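Thioesterase (Streptomyces coelicolor, PDB 3QMW) is a thioesterase of the prodiginine biosynthetic pathway with an alpha/beta hydrolase fold, probably hydrolysing thioester-linked intermediates. Local coordinates at residues D[44-49]-D[59-64]; D[69-74]-D[174-179]; D[221-224]-D[229-232]. All blocks are in the same frame, centred on the assembly; numbering follows the deposited sequence. Where two conformers were deposited one is given.

Contact 1. Residues D[44-49]-D[59-64]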
ATOM      1  N   SER D  44      -8.305   8.876 -15.893  1.00 41.97           N
ATOM      2  CA  SER D  44      -9.218   8.245 -14.941  1.00 42.46           C
ATOM      3  C   SER D  44      -8.716   6.864 -14.456  1.00 43.00           C
ATOM      4  O   SER D  44      -9.058   6.432 -13.353  1.00 43.39           O
ATOM      5  CB  SER D  44     -10.623   8.133 -15.554  1.00 42.43           C
ATOM      6  OG  SER D  44     -10.591   7.376 -16.746  1.00 41.81           O
ATOM      7  N   ALA D  45      -7.895   6.179 -15.253  1.00 43.33           N
ATOM      8  CA  ALA D  45      -7.278   4.914 -14.811  1.00 43.48           C
ATOM      9  C   ALA D  45      -6.509   5.059 -13.478  1.00 43.66           C
ATOM     10  O   ALA D  45      -6.286   4.074 -12.767  1.00 43.85           O
ATOM     11  CB  ALA D  45      -6.361   4.368 -15.889  1.00 43.22           C
ATOM     12  N   PHE D  46      -6.099   6.284 -13.163  1.00 43.65           N
ATOM     13  CA  PHE D  46      -5.411   6.595 -11.918  1.00 43.70           C
ATOM     14  C   PHE D  46      -6.289   7.397 -10.979  1.00 44.14           C
ATOM     15  O   PHE D  46      -5.796   8.257 -10.248  1.00 44.32           O
ATOM     16  CB  PHE D  46      -4.159   7.413 -12.205  1.00 43.71           C
ATOM     17  CG  PHE D  46      -3.254   6.782 -13.196  1.00 42.52           C
ATOM     18  CD1 PHE D  46      -2.589   5.612 -12.875  1.00 42.34           C
ATOM     19  CD2 PHE D  46      -3.063   7.348 -14.439  1.00 41.02           C
ATOM     20  CE1 PHE D  46      -1.750   5.009 -13.770  1.00 41.97           C
ATOM     21  CE2 PHE D  46      -2.229   6.762 -15.344  1.00 41.57           C
ATOM     22  CZ  PHE D  46      -1.564   5.583 -15.015  1.00 42.49           C
ATOM     23  N   ARG D  47      -7.590   7.117 -11.008  1.00 44.60           N
ATOM     24  CA  ARG D  47      -8.526   7.687 -10.047  1.00 44.67           C
ATOM     25  C   ARG D  47      -8.358   6.919  -8.740  1.00 44.16           C
ATOM     26  O   ARG D  47      -8.341   5.690  -8.728  1.00 44.42           O
ATOM     27  CB  ARG D  47      -9.962   7.561 -10.556  1.00 44.88           C
ATOM     28  CG  ARG D  47     -10.957   8.550  -9.965  1.00 46.91           C
ATOM     29  CD  ARG D  47     -12.366   8.372 -10.569  1.00 49.87           C
ATOM     30  NE  ARG D  47     -13.084   7.184 -10.073  1.00 52.66           N
ATOM     31  CZ  ARG D  47     -13.035   5.950 -10.602  1.00 54.39           C
ATOM     32  NH1 ARG D  47     -12.284   5.669 -11.671  1.00 54.92           N
ATOM     33  NH2 ARG D  47     -13.752   4.972 -10.051  1.00 54.41           N
ATOM     34  N   GLY D  48      -8.206   7.652  -7.647  1.00 43.70           N
ATOM     35  CA  GLY D  48      -8.101   7.051  -6.336  1.00 43.13           C
ATOM     36  C   GLY D  48      -6.676   6.849  -5.870  1.00 42.63           C
ATOM     37  O   GLY D  48      -6.451   6.624  -4.690  1.00 43.11           O
ATOM     38  N   TRP D  49      -5.712   6.922  -6.785  1.00 41.85           N
ATOM     39  CA  TRP D  49      -4.322   6.650  -6.453  1.00 41.10           C
ATOM     40  C   TRP D  49      -3.756   7.605  -5.416  1.00 42.15           C
ATOM     41  O   TRP D  49      -3.014   7.172  -4.543  1.00 42.07           O
ATOM     42  CB  TRP D  49      -3.443   6.697  -7.700  1.00 40.61           C
ATOM     43  CG  TRP D  49      -3.486   5.457  -8.503  1.00 36.75           C
ATOM     44  CD1 TRP D  49      -4.576   4.693  -8.770  1.00 34.15           C
ATOM     45  CD2 TRP D  49      -2.392   4.848  -9.183  1.00 33.48           C
ATOM     46  NE1 TRP D  49      -4.231   3.629  -9.553  1.00 32.77           N
ATOM     47  CE2 TRP D  49      -2.891   3.697  -9.825  1.00 32.55           C
ATOM     48  CE3 TRP D  49      -1.030   5.156  -9.304  1.00 32.53           C
ATOM     49  CZ2 TRP D  49      -2.077   2.840 -10.579  1.00 31.82           C
ATOM     50  CZ3 TRP D  49      -0.220   4.307 -10.052  1.00 31.50           C
ATOM     51  CH2 TRP D  49      -0.747   3.163 -10.679  1.00 31.56           C
ATOM     52  N   VAL D  59       0.624  12.530  -7.147  1.00 48.30           N
ATOM     53  CA  VAL D  59       0.328  11.716  -8.324  1.00 47.35           C
ATOM     54  C   VAL D  59      -0.068  12.654  -9.442  1.00 46.93           C
ATOM     55  O   VAL D  59      -1.075  13.372  -9.318  1.00 46.98           O
ATOM     56  CB  VAL D  59      -0.825  10.745  -8.067  1.00 47.28           C
ATOM     57  CG1 VAL D  59      -1.198  10.003  -9.346  1.00 46.79           C
ATOM     58  CG2 VAL D  59      -0.444   9.763  -6.957  1.00 47.02           C
ATOM     59  N   VAL D  60       0.726  12.654 -10.518  1.00 45.66           N
ATOM     60  CA  VAL D  60       0.496  13.552 -11.638  1.00 44.86           C
ATOM     61  C   VAL D  60       0.280  12.738 -12.920  1.00 44.24           C
ATOM     62  O   VAL D  60       1.232  12.447 -13.660  1.00 44.22           O
ATOM     63  CB  VAL D  60       1.653  14.559 -11.799  1.00 44.77           C
ATOM     64  CG1 VAL D  60       1.232  15.683 -12.722  1.00 45.06           C
ATOM     65  CG2 VAL D  60       2.043  15.132 -10.458  1.00 44.58           C
ATOM     66  N   PRO D  61      -0.982  12.353 -13.184  1.00 43.33           N
ATOM     67  CA  PRO D  61      -1.250  11.576 -14.386  1.00 42.94           C
ATOM     68  C   PRO D  61      -1.156  12.433 -15.652  1.00 42.68           C
ATOM     69  O   PRO D  61      -1.409  13.651 -15.621  1.00 42.21           O
ATOM     70  CB  PRO D  61      -2.675  11.067 -14.164  1.00 42.86           C
ATOM     71  CG  PRO D  61      -2.970  11.336 -12.726  1.00 42.78           C
ATOM     72  CD  PRO D  61      -2.212  12.554 -12.404  1.00 42.95           C
ATOM     73  N   VAL D  62      -0.766  11.798 -16.748  1.00 42.30           N
ATOM     74  CA  VAL D  62      -0.570  12.514 -17.989  1.00 42.18           C
ATOM     75  C   VAL D  62      -1.710  12.186 -18.947  1.00 41.97           C
ATOM     76  O   VAL D  62      -1.935  11.017 -19.297  1.00 41.52           O
ATOM     77  CB  VAL D  62       0.775  12.169 -18.617  1.00 42.46           C
ATOM     78  CG1 VAL D  62       1.159  13.243 -19.648  1.00 42.46           C
ATOM     79  CG2 VAL D  62       1.848  12.041 -17.532  1.00 41.86           C
ATOM     80  N   GLN D  63      -2.454  13.221 -19.331  1.00 41.95           N
ATOM     81  CA  GLN D  63      -3.515  13.090 -20.331  1.00 41.88           C
ATOM     82  C   GLN D  63      -2.950  13.389 -21.722  1.00 42.06           C
ATOM     83  O   GLN D  63      -2.589  14.529 -22.028  1.00 41.73           O
ATOM     84  CB  GLN D  63      -4.674  14.035 -20.029  1.00 41.49           C
ATOM     85  CG  GLN D  63      -5.898  13.750 -20.867  1.00 40.92           C
ATOM     86  CD  GLN D  63      -6.822  12.719 -20.243  1.00 40.46           C
ATOM     87  OE1 GLN D  63      -6.518  11.510 -20.212  1.00 39.31           O
ATOM     88  NE2 GLN D  63      -7.979  13.184 -19.773  1.00 38.49           N
ATOM     89  N   LEU D  64      -2.866  12.352 -22.548  1.00 42.47           N
ATOM     90  CA  LEU D  64      -2.385  12.503 -23.910  1.00 43.33           C
ATOM     91  C   LEU D  64      -3.401  13.284 -24.728  1.00 44.14           C
ATOM     92  O   LEU D  64      -4.559  13.410 -24.316  1.00 44.76           O
ATOM     93  CB  LEU D  64      -2.124  11.134 -24.547  1.00 43.13           C
ATOM     94  CG  LEU D  64      -1.019  10.282 -23.914  1.00 42.97           C
ATOM     95  CD1 LEU D  64      -0.392   9.419 -24.958  1.00 42.05           C
ATOM     96  CD2 LEU D  64       0.058  11.103 -23.228  1.00 43.01           C
TER
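Phe46 lays its ring beside the pyrrolidine of Pro61, with CD2 of Phe46 3.7 Å from CB of Pro61. The two side chains run past one another in opposite directions, so that CB of Phe46 also approaches CG of Pro61, at 4.1 Å. The ring takes this place because CG of Phe46 stands anti to the carbonyl carbon (chi1 -54°). Within its own segment the ring also meets Trp49: one edge of the phenyl ring is directed at a face of the indole, Phe46 CD1 lying over the centre of the indole and 3.5 Å above its plane. Between these aromatics the chain turns at Gly48, whose phi is positive (96°). Trp49 meets the strand through the base of its side chain, CB lying 4.3 Å from CG1 of Val59, and the indole then leads away to Phe102 and helix 246-258. In the alpha/beta hydrolase fold, this places the loop after strand 31-36 over one side of the outermost strand 57-61. Val59 and Pro61 point toward the loop, as expected for alternate residues of a strand, and Val60, between them, packs on Phe12 of the second subunit. All four touching residues are buried and their contacts across the segments apolar. Nearby, the backbone N of Val59 is hydrogen-bonded to Gln50 OE1, and Gln63 OE1 accepts from the backbone N of Val43.

Contact 2. Residues D[69-74]-D[174-179]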
ATOM      1  N   LEU D  69     -10.507  16.498 -22.032  1.00 46.81           N
ATOM      2  CA  LEU D  69     -10.692  17.866 -22.491  1.00 47.47           C
ATOM      3  C   LEU D  69      -9.783  18.181 -23.685  1.00 48.37           C
ATOM      4  O   LEU D  69      -9.633  19.340 -24.078  1.00 48.50           O
ATOM      5  CB  LEU D  69     -10.413  18.843 -21.342  1.00 47.30           C
ATOM      6  CG  LEU D  69     -11.321  18.726 -20.115  1.00 46.78           C
ATOM      7  CD1 LEU D  69     -10.825  19.662 -19.013  1.00 46.16           C
ATOM      8  CD2 LEU D  69     -12.769  19.026 -20.476  1.00 44.98           C
ATOM      9  N   ARG D  70      -9.169  17.147 -24.246  1.00 49.40           N
ATOM     10  CA  ARG D  70      -8.280  17.280 -25.383  1.00 50.23           C
ATOM     11  C   ARG D  70      -8.797  16.403 -26.498  1.00 50.76           C
ATOM     12  O   ARG D  70      -8.027  15.838 -27.274  1.00 50.76           O
ATOM     13  CB  ARG D  70      -6.870  16.839 -25.004  1.00 50.45           C
ATOM     14  CG  ARG D  70      -6.375  17.401 -23.695  1.00 50.86           C
ATOM     15  CD  ARG D  70      -4.954  16.977 -23.464  1.00 51.97           C
ATOM     16  NE  ARG D  70      -4.071  17.549 -24.468  1.00 53.34           N
ATOM     17  CZ  ARG D  70      -2.773  17.295 -24.564  1.00 54.34           C
ATOM     18  NH1 ARG D  70      -2.066  17.868 -25.524  1.00 55.29           N
ATOM     19  NH2 ARG D  70      -2.179  16.473 -23.711  1.00 55.36           N
ATOM     20  N   LEU D  71     -10.113  16.296 -26.566  1.00 51.63           N
ATOM     21  CA  LEU D  71     -10.772  15.505 -27.589  1.00 52.56           C
ATOM     22  C   LEU D  71     -10.575  16.106 -28.992  1.00 53.29           C
ATOM     23  O   LEU D  71     -10.496  15.377 -29.984  1.00 53.15           O
ATOM     24  CB  LEU D  71     -12.259  15.411 -27.251  1.00 52.66           C
ATOM     25  CG  LEU D  71     -13.079  14.326 -27.937  1.00 53.21           C
ATOM     26  CD1 LEU D  71     -12.561  12.937 -27.589  1.00 53.06           C
ATOM     27  CD2 LEU D  71     -14.533  14.489 -27.515  1.00 53.47           C
ATOM     28  N   ARG D  72     -10.482  17.433 -29.059  1.00 54.22           N
ATOM     29  CA  ARG D  72     -10.335  18.147 -30.330  1.00 55.09           C
ATOM     30  C   ARG D  72      -8.931  18.043 -30.931  1.00 55.40           C
ATOM     31  O   ARG D  72      -8.741  18.311 -32.118  1.00 55.59           O
ATOM     32  CB  ARG D  72     -10.685  19.625 -30.152  1.00 55.32           C
ATOM     33  CG  ARG D  72     -12.161  19.907 -29.954  1.00 56.76           C
ATOM     34  CD  ARG D  72     -12.371  21.363 -29.528  1.00 59.23           C
ATOM     35  NE  ARG D  72     -13.654  21.915 -29.985  1.00 60.95           N
ATOM     36  CZ  ARG D  72     -14.789  21.938 -29.283  1.00 62.28           C
ATOM     37  NH1 ARG D  72     -15.877  22.485 -29.829  1.00 62.52           N
ATOM     38  NH2 ARG D  72     -14.860  21.429 -28.047  1.00 62.38           N
ATOM     39  N   GLU D  73      -7.948  17.680 -30.116  1.00 55.66           N
ATOM     40  CA  GLU D  73      -6.571  17.597 -30.578  1.00 55.96           C
ATOM     41  C   GLU D  73      -6.289  16.235 -31.184  1.00 56.04           C
ATOM     42  O   GLU D  73      -6.908  15.247 -30.826  1.00 56.11           O
ATOM     43  CB  GLU D  73      -5.618  17.902 -29.431  1.00 56.09           C
ATOM     44  CG  GLU D  73      -5.831  19.288 -28.836  1.00 57.26           C
ATOM     45  CD  GLU D  73      -5.247  19.429 -27.444  1.00 58.87           C
ATOM     46  OE1 GLU D  73      -4.079  19.015 -27.255  1.00 58.68           O
ATOM     47  OE2 GLU D  73      -5.960  19.951 -26.545  1.00 59.99           O
ATOM     48  N   ARG D  74      -5.355  16.196 -32.122  1.00 56.55           N
ATOM     49  CA  ARG D  74      -5.051  14.977 -32.853  1.00 56.92           C
ATOM     50  C   ARG D  74      -4.115  14.078 -32.026  1.00 56.90           C
ATOM     51  O   ARG D  74      -3.086  14.547 -31.523  1.00 56.76           O
ATOM     52  CB  ARG D  74      -4.403  15.338 -34.193  1.00 57.20           C
ATOM     53  CG  ARG D  74      -4.133  14.156 -35.128  1.00 58.31           C
ATOM     54  CD  ARG D  74      -2.747  14.274 -35.778  1.00 60.08           C
ATOM     55  NE  ARG D  74      -1.680  14.270 -34.770  1.00 61.26           N
ATOM     56  CZ  ARG D  74      -0.379  14.373 -35.033  1.00 62.00           C
ATOM     57  NH1 ARG D  74       0.052  14.485 -36.290  1.00 62.34           N
ATOM     58  NH2 ARG D  74       0.498  14.355 -34.030  1.00 62.00           N
ATOM     59  N   PHE D 174     -16.316   3.183 -25.419  1.00 57.00           N
ATOM     60  CA  PHE D 174     -15.404   2.411 -26.244  1.00 56.62           C
ATOM     61  C   PHE D 174     -15.470   2.910 -27.684  1.00 55.80           C
ATOM     62  O   PHE D 174     -14.464   3.324 -28.262  1.00 55.68           O
ATOM     63  CB  PHE D 174     -15.732   0.920 -26.154  1.00 56.78           C
ATOM     64  CG  PHE D 174     -14.710   0.036 -26.806  1.00 57.94           C
ATOM     65  CD1 PHE D 174     -13.389   0.039 -26.368  1.00 58.70           C
ATOM     66  CD2 PHE D 174     -15.065  -0.806 -27.855  1.00 58.80           C
ATOM     67  CE1 PHE D 174     -12.431  -0.777 -26.969  1.00 59.30           C
ATOM     68  CE2 PHE D 174     -14.116  -1.621 -28.461  1.00 59.82           C
ATOM     69  CZ  PHE D 174     -12.793  -1.608 -28.015  1.00 59.75           C
ATOM     70  N   ASP D 175     -16.667   2.892 -28.243  1.00 54.87           N
ATOM     71  CA  ASP D 175     -16.907   3.471 -29.548  1.00 54.44           C
ATOM     72  C   ASP D 175     -16.182   4.811 -29.677  1.00 53.50           C
ATOM     73  O   ASP D 175     -15.333   4.979 -30.548  1.00 53.67           O
ATOM     74  CB  ASP D 175     -18.410   3.649 -29.772  1.00 54.64           C
ATOM     75  CG  ASP D 175     -18.743   4.184 -31.156  1.00 56.02           C
ATOM     76  OD1 ASP D 175     -18.279   3.601 -32.167  1.00 57.69           O
ATOM     77  OD2 ASP D 175     -19.484   5.188 -31.233  1.00 57.93           O
ATOM     78  N   ARG D 176     -16.487   5.747 -28.789  1.00 52.49           N
ATOM     79  CA  ARG D 176     -15.946   7.098 -28.911  1.00 51.76           C
ATOM     80  C   ARG D 176     -14.416   7.180 -28.938  1.00 50.67           C
ATOM     81  O   ARG D 176     -13.855   8.061 -29.604  1.00 50.51           O
ATOM     82  CB  ARG D 176     -16.460   8.009 -27.792  1.00 52.09           C
ATOM     83  CG  ARG D 176     -15.512   9.188 -27.517  1.00 53.86           C
ATOM     84  CD  ARG D 176     -16.074  10.219 -26.586  1.00 56.25           C
ATOM     85  NE  ARG D 176     -16.702  11.313 -27.324  1.00 58.57           N
ATOM     86  CZ  ARG D 176     -16.986  12.507 -26.803  1.00 60.65           C
ATOM     87  NH1 ARG D 176     -16.697  12.782 -25.530  1.00 61.41           N
ATOM     88  NH2 ARG D 176     -17.557  13.441 -27.560  1.00 61.16           N
ATOM     89  N   ARG D 177     -13.743   6.292 -28.213  0.50 49.98           N
ATOM     90  CA  ARG D 177     -12.292   6.393 -28.068  0.50 49.34           C
ATOM     91  C   ARG D 177     -11.513   5.444 -28.987  0.50 49.06           C
ATOM     92  O   ARG D 177     -10.311   5.264 -28.799  0.50 49.11           O
ATOM     93  CB  ARG D 177     -11.889   6.197 -26.597  0.50 49.16           C
ATOM     94  CG  ARG D 177     -12.547   7.214 -25.659  0.50 48.15           C
ATOM     95  CD  ARG D 177     -11.661   7.608 -24.482  0.50 46.73           C
ATOM     96  NE  ARG D 177     -12.173   8.792 -23.785  0.50 44.93           N
ATOM     97  CZ  ARG D 177     -12.302   9.989 -24.346  0.50 42.15           C
ATOM     98  NH1 ARG D 177     -11.978  10.163 -25.617  0.50 41.96           N
ATOM     99  NH2 ARG D 177     -12.768  11.005 -23.645  0.50 40.98           N
ATOM    100  N   LEU D 178     -12.190   4.859 -29.979  1.00 48.79           N
ATOM    101  CA  LEU D 178     -11.532   3.965 -30.969  1.00 48.34           C
ATOM    102  C   LEU D 178     -10.405   4.596 -31.805  1.00 48.15           C
ATOM    103  O   LEU D 178      -9.355   3.977 -31.981  1.00 48.14           O
ATOM    104  CB  LEU D 178     -12.557   3.330 -31.911  1.00 48.01           C
ATOM    105  CG  LEU D 178     -12.974   1.919 -31.532  1.00 47.75           C
ATOM    106  CD1 LEU D 178     -14.192   1.510 -32.321  1.00 47.96           C
ATOM    107  CD2 LEU D 178     -11.820   0.970 -31.776  1.00 47.05           C
ATOM    108  N   PRO D 179     -10.624   5.806 -32.351  1.00 47.79           N
ATOM    109  CA  PRO D 179      -9.510   6.522 -32.950  1.00 47.71           C
ATOM    110  C   PRO D 179      -8.277   6.570 -32.059  1.00 47.61           C
ATOM    111  O   PRO D 179      -7.172   6.259 -32.503  1.00 47.60           O
ATOM    112  CB  PRO D 179     -10.071   7.938 -33.156  1.00 47.51           C
ATOM    113  CG  PRO D 179     -11.555   7.797 -33.121  1.00 47.82           C
ATOM    114  CD  PRO D 179     -11.906   6.373 -32.788  1.00 47.80           C
TER
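Leu71 turns its CG away from the backbone N (chi1 -163°), carrying both methyls toward Arg176 and Arg177, while a bend at chi3 of Arg176 (-95°) brings that guanidinium to meet it. CD2 of Leu71 lies over one face of the Arg176 guanidinium, displaced toward the rim and 3.1 Å above the plane. The separation of 3.2 Å between CD2 of Leu71 and NH2 of Arg176 is short for a methyl against a guanidinium; for an exposed side chain at this resolution, its exact value is doubtful. CD1 of Leu71 meets the second guanidinium differently, at its edge and near its plane, 3.5 Å from NH1 of Arg177. Arg177 was deposited in two conformers, so this approach holds for one of them and is less certain. The two arginines sit where helix 169-176 ends and helix 178-189 starts, with Arg177, at the N-cap position of the second, as the link between them. These helices belong to the insertion between strands 129-132 and 203-208, a position consistent with the lid of alpha/beta hydrolase thioesterases. On the opposing loop, Arg70 holds Glu73 in a side-on salt bridge: NE and NH1 of Arg70 both donate to OE1 of Glu73, NH1 at 2.9 Å and NE at 3.1 Å. The Arg70 guanidinium also makes a cation-pi contact with Trp11 of the second subunit.

Contact 3. Residues D[221-224]-D[229-232]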
ATOM      1  N   ALA D 221      12.470  -9.769 -19.297  1.00 59.66           N
ATOM      2  CA  ALA D 221      13.334  -9.189 -20.337  1.00 59.02           C
ATOM      3  C   ALA D 221      13.706  -7.704 -20.140  1.00 58.45           C
ATOM      4  O   ALA D 221      14.584  -7.198 -20.829  1.00 58.57           O
ATOM      5  CB  ALA D 221      12.704  -9.407 -21.722  1.00 58.88           C
ATOM      6  N   TRP D 222      13.048  -7.014 -19.213  1.00 57.91           N
ATOM      7  CA  TRP D 222      13.401  -5.631 -18.863  1.00 57.56           C
ATOM      8  C   TRP D 222      14.718  -5.514 -18.090  1.00 57.32           C
ATOM      9  O   TRP D 222      15.277  -4.418 -17.982  1.00 56.82           O
ATOM     10  CB  TRP D 222      12.307  -4.996 -17.990  1.00 57.51           C
ATOM     11  CG  TRP D 222      11.103  -4.516 -18.724  1.00 57.73           C
ATOM     12  CD1 TRP D 222       9.973  -5.230 -19.007  1.00 57.83           C
ATOM     13  CD2 TRP D 222      10.885  -3.197 -19.243  1.00 57.43           C
ATOM     14  NE1 TRP D 222       9.072  -4.439 -19.673  1.00 57.73           N
ATOM     15  CE2 TRP D 222       9.610  -3.189 -19.836  1.00 57.12           C
ATOM     16  CE3 TRP D 222      11.649  -2.025 -19.268  1.00 57.71           C
ATOM     17  CZ2 TRP D 222       9.083  -2.059 -20.453  1.00 57.31           C
ATOM     18  CZ3 TRP D 222      11.123  -0.899 -19.880  1.00 57.49           C
ATOM     19  CH2 TRP D 222       9.856  -0.926 -20.466  1.00 57.79           C
ATOM     20  N   ARG D 223      15.182  -6.626 -17.519  1.00 57.16           N
ATOM     21  CA  ARG D 223      16.289  -6.602 -16.555  1.00 57.18           C
ATOM     22  C   ARG D 223      17.521  -5.876 -17.099  1.00 56.99           C
ATOM     23  O   ARG D 223      17.998  -4.922 -16.466  1.00 56.90           O
ATOM     24  CB  ARG D 223      16.644  -8.029 -16.093  1.00 57.27           C
ATOM     25  CG  ARG D 223      17.858  -8.134 -15.154  1.00 57.52           C
ATOM     26  CD  ARG D 223      18.155  -9.587 -14.791  1.00 57.66           C
ATOM     27  NE  ARG D 223      17.018 -10.220 -14.118  1.00 57.67           N
ATOM     28  CZ  ARG D 223      16.695 -10.053 -12.835  1.00 57.19           C
ATOM     29  NH1 ARG D 223      17.414  -9.267 -12.035  1.00 56.15           N
ATOM     30  NH2 ARG D 223      15.635 -10.680 -12.342  1.00 57.19           N
ATOM     31  N   PRO D 224      18.020  -6.299 -18.283  1.00 56.76           N
ATOM     32  CA  PRO D 224      19.208  -5.658 -18.844  1.00 56.61           C
ATOM     33  C   PRO D 224      18.979  -4.236 -19.364  1.00 56.37           C
ATOM     34  O   PRO D 224      19.927  -3.626 -19.844  1.00 56.58           O
ATOM     35  CB  PRO D 224      19.594  -6.590 -19.998  1.00 56.65           C
ATOM     36  CG  PRO D 224      18.313  -7.187 -20.428  1.00 56.90           C
ATOM     37  CD  PRO D 224      17.524  -7.376 -19.165  1.00 56.71           C
ATOM     38  N   SER D 229      19.104  -1.267  -9.455  1.00 60.95           N
ATOM     39  CA  SER D 229      18.404  -2.413  -8.877  1.00 61.00           C
ATOM     40  C   SER D 229      17.139  -2.763  -9.649  1.00 60.76           C
ATOM     41  O   SER D 229      16.331  -1.886  -9.957  1.00 60.74           O
ATOM     42  CB  SER D 229      18.038  -2.127  -7.421  1.00 61.22           C
ATOM     43  OG  SER D 229      17.316  -0.907  -7.312  1.00 61.84           O
ATOM     44  N   PHE D 230      16.971  -4.052  -9.937  1.00 60.48           N
ATOM     45  CA  PHE D 230      15.802  -4.544 -10.639  1.00 60.34           C
ATOM     46  C   PHE D 230      15.010  -5.578  -9.842  1.00 60.24           C
ATOM     47  O   PHE D 230      15.563  -6.585  -9.394  1.00 60.47           O
ATOM     48  CB  PHE D 230      16.201  -5.165 -11.964  1.00 60.28           C
ATOM     49  CG  PHE D 230      15.030  -5.610 -12.779  1.00 60.79           C
ATOM     50  CD1 PHE D 230      14.179  -4.671 -13.353  1.00 61.12           C
ATOM     51  CD2 PHE D 230      14.759  -6.958 -12.956  1.00 60.97           C
ATOM     52  CE1 PHE D 230      13.096  -5.069 -14.107  1.00 61.65           C
ATOM     53  CE2 PHE D 230      13.672  -7.370 -13.708  1.00 61.58           C
ATOM     54  CZ  PHE D 230      12.837  -6.426 -14.288  1.00 61.69           C
ATOM     55  N   LEU D 231      13.709  -5.326  -9.696  1.00 59.86           N
ATOM     56  CA  LEU D 231      12.793  -6.250  -9.051  1.00 59.67           C
ATOM     57  C   LEU D 231      11.625  -6.536  -9.973  1.00 59.48           C
ATOM     58  O   LEU D 231      11.033  -5.614 -10.533  1.00 59.66           O
ATOM     59  CB  LEU D 231      12.245  -5.644  -7.763  1.00 59.79           C
ATOM     60  CG  LEU D 231      13.201  -5.546  -6.576  1.00 60.57           C
ATOM     61  CD1 LEU D 231      12.629  -4.591  -5.532  1.00 61.30           C
ATOM     62  CD2 LEU D 231      13.479  -6.923  -5.975  1.00 60.68           C
ATOM     63  N   ARG D 232      11.289  -7.808 -10.131  1.00 59.05           N
ATOM     64  CA  ARG D 232      10.052  -8.173 -10.782  1.00 58.79           C
ATOM     65  C   ARG D 232       9.085  -8.691  -9.733  1.00 58.55           C
ATOM     66  O   ARG D 232       9.220  -9.824  -9.262  1.00 58.56           O
ATOM     67  CB  ARG D 232      10.273  -9.226 -11.869  1.00 58.74           C
ATOM     68  CG  ARG D 232       8.984  -9.620 -12.579  1.00 58.86           C
ATOM     69  CD  ARG D 232       9.251 -10.409 -13.836  1.00 59.68           C
ATOM     70  NE  ARG D 232      10.085 -11.581 -13.575  1.00 60.62           N
ATOM     71  CZ  ARG D 232       9.662 -12.714 -13.015  1.00 60.91           C
ATOM     72  NH1 ARG D 232       8.395 -12.864 -12.645  1.00 61.13           N
ATOM     73  NH2 ARG D 232      10.521 -13.710 -12.828  1.00 61.15           N
TER
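Phe230 is enclosed on one side by the backbone of Arg223 and the base of Trp222. CA of Arg223 stands 3.9 Å from the centroid of the Phe230 ring and only 9° off its normal, a CH-pi contact over the face. Beside it, CB of Trp222 reaches the far end of the ring, 4.0 Å from CE1 of Phe230. The Phe230 ring enters between loop and sheet because its CG is anti to the backbone N (chi1 -176°), and it also packs on Thr203 and Ala205 of strand 203-208. Trp222 is buried, its indole turned away from Phe230 and its NE1 bonded to Ser134 O. The arrangement fastens the loop after helix 216-220 to strand 230-235, the outermost strand at this end of the alpha/beta hydrolase sheet. Toward solvent the contact passes to the Arg223 side chain, exposed yet still close. Its guanidinium stands nearly upright to the ring (planes 83° apart), with CD2 of Phe230 over the guanidinium centre and NH1 of Arg223 3.6 Å from that carbon. The cation therefore presents a flat face to the rim of the ring and does not stack on the ring face. Its NH2 makes a salt bridge with OE2 of Glu220, while OE1 of the same carboxylate takes NE of Arg232. Glu220 thus lies between two arginines and probably offsets their like charges, while the face of the Arg223 cation rests against the aromatic rim.

How the contacts relate
From the N terminus, contact 1 comes first, closing the short excursion through helix 49-53 and bringing strand 57-61, outermost in the sheet, back against residues 44-49. Contact 2 opens only after it, spanning about a hundred residues from the loop before helix 79-91 to the inserted helices 169-176 and 178-189. Contact 3 follows, closing a short loop of four residues that leads into strand 230-235. The three are in series, so none nests in or crosses another. Contacts 1 and 2 touch through a probable hydrogen bond, Gln63 O to Arg70 NH2 at 2.6 Å. Contacts 1 and 3 reach opposite edges of one sheet, their centres about 25 Å apart.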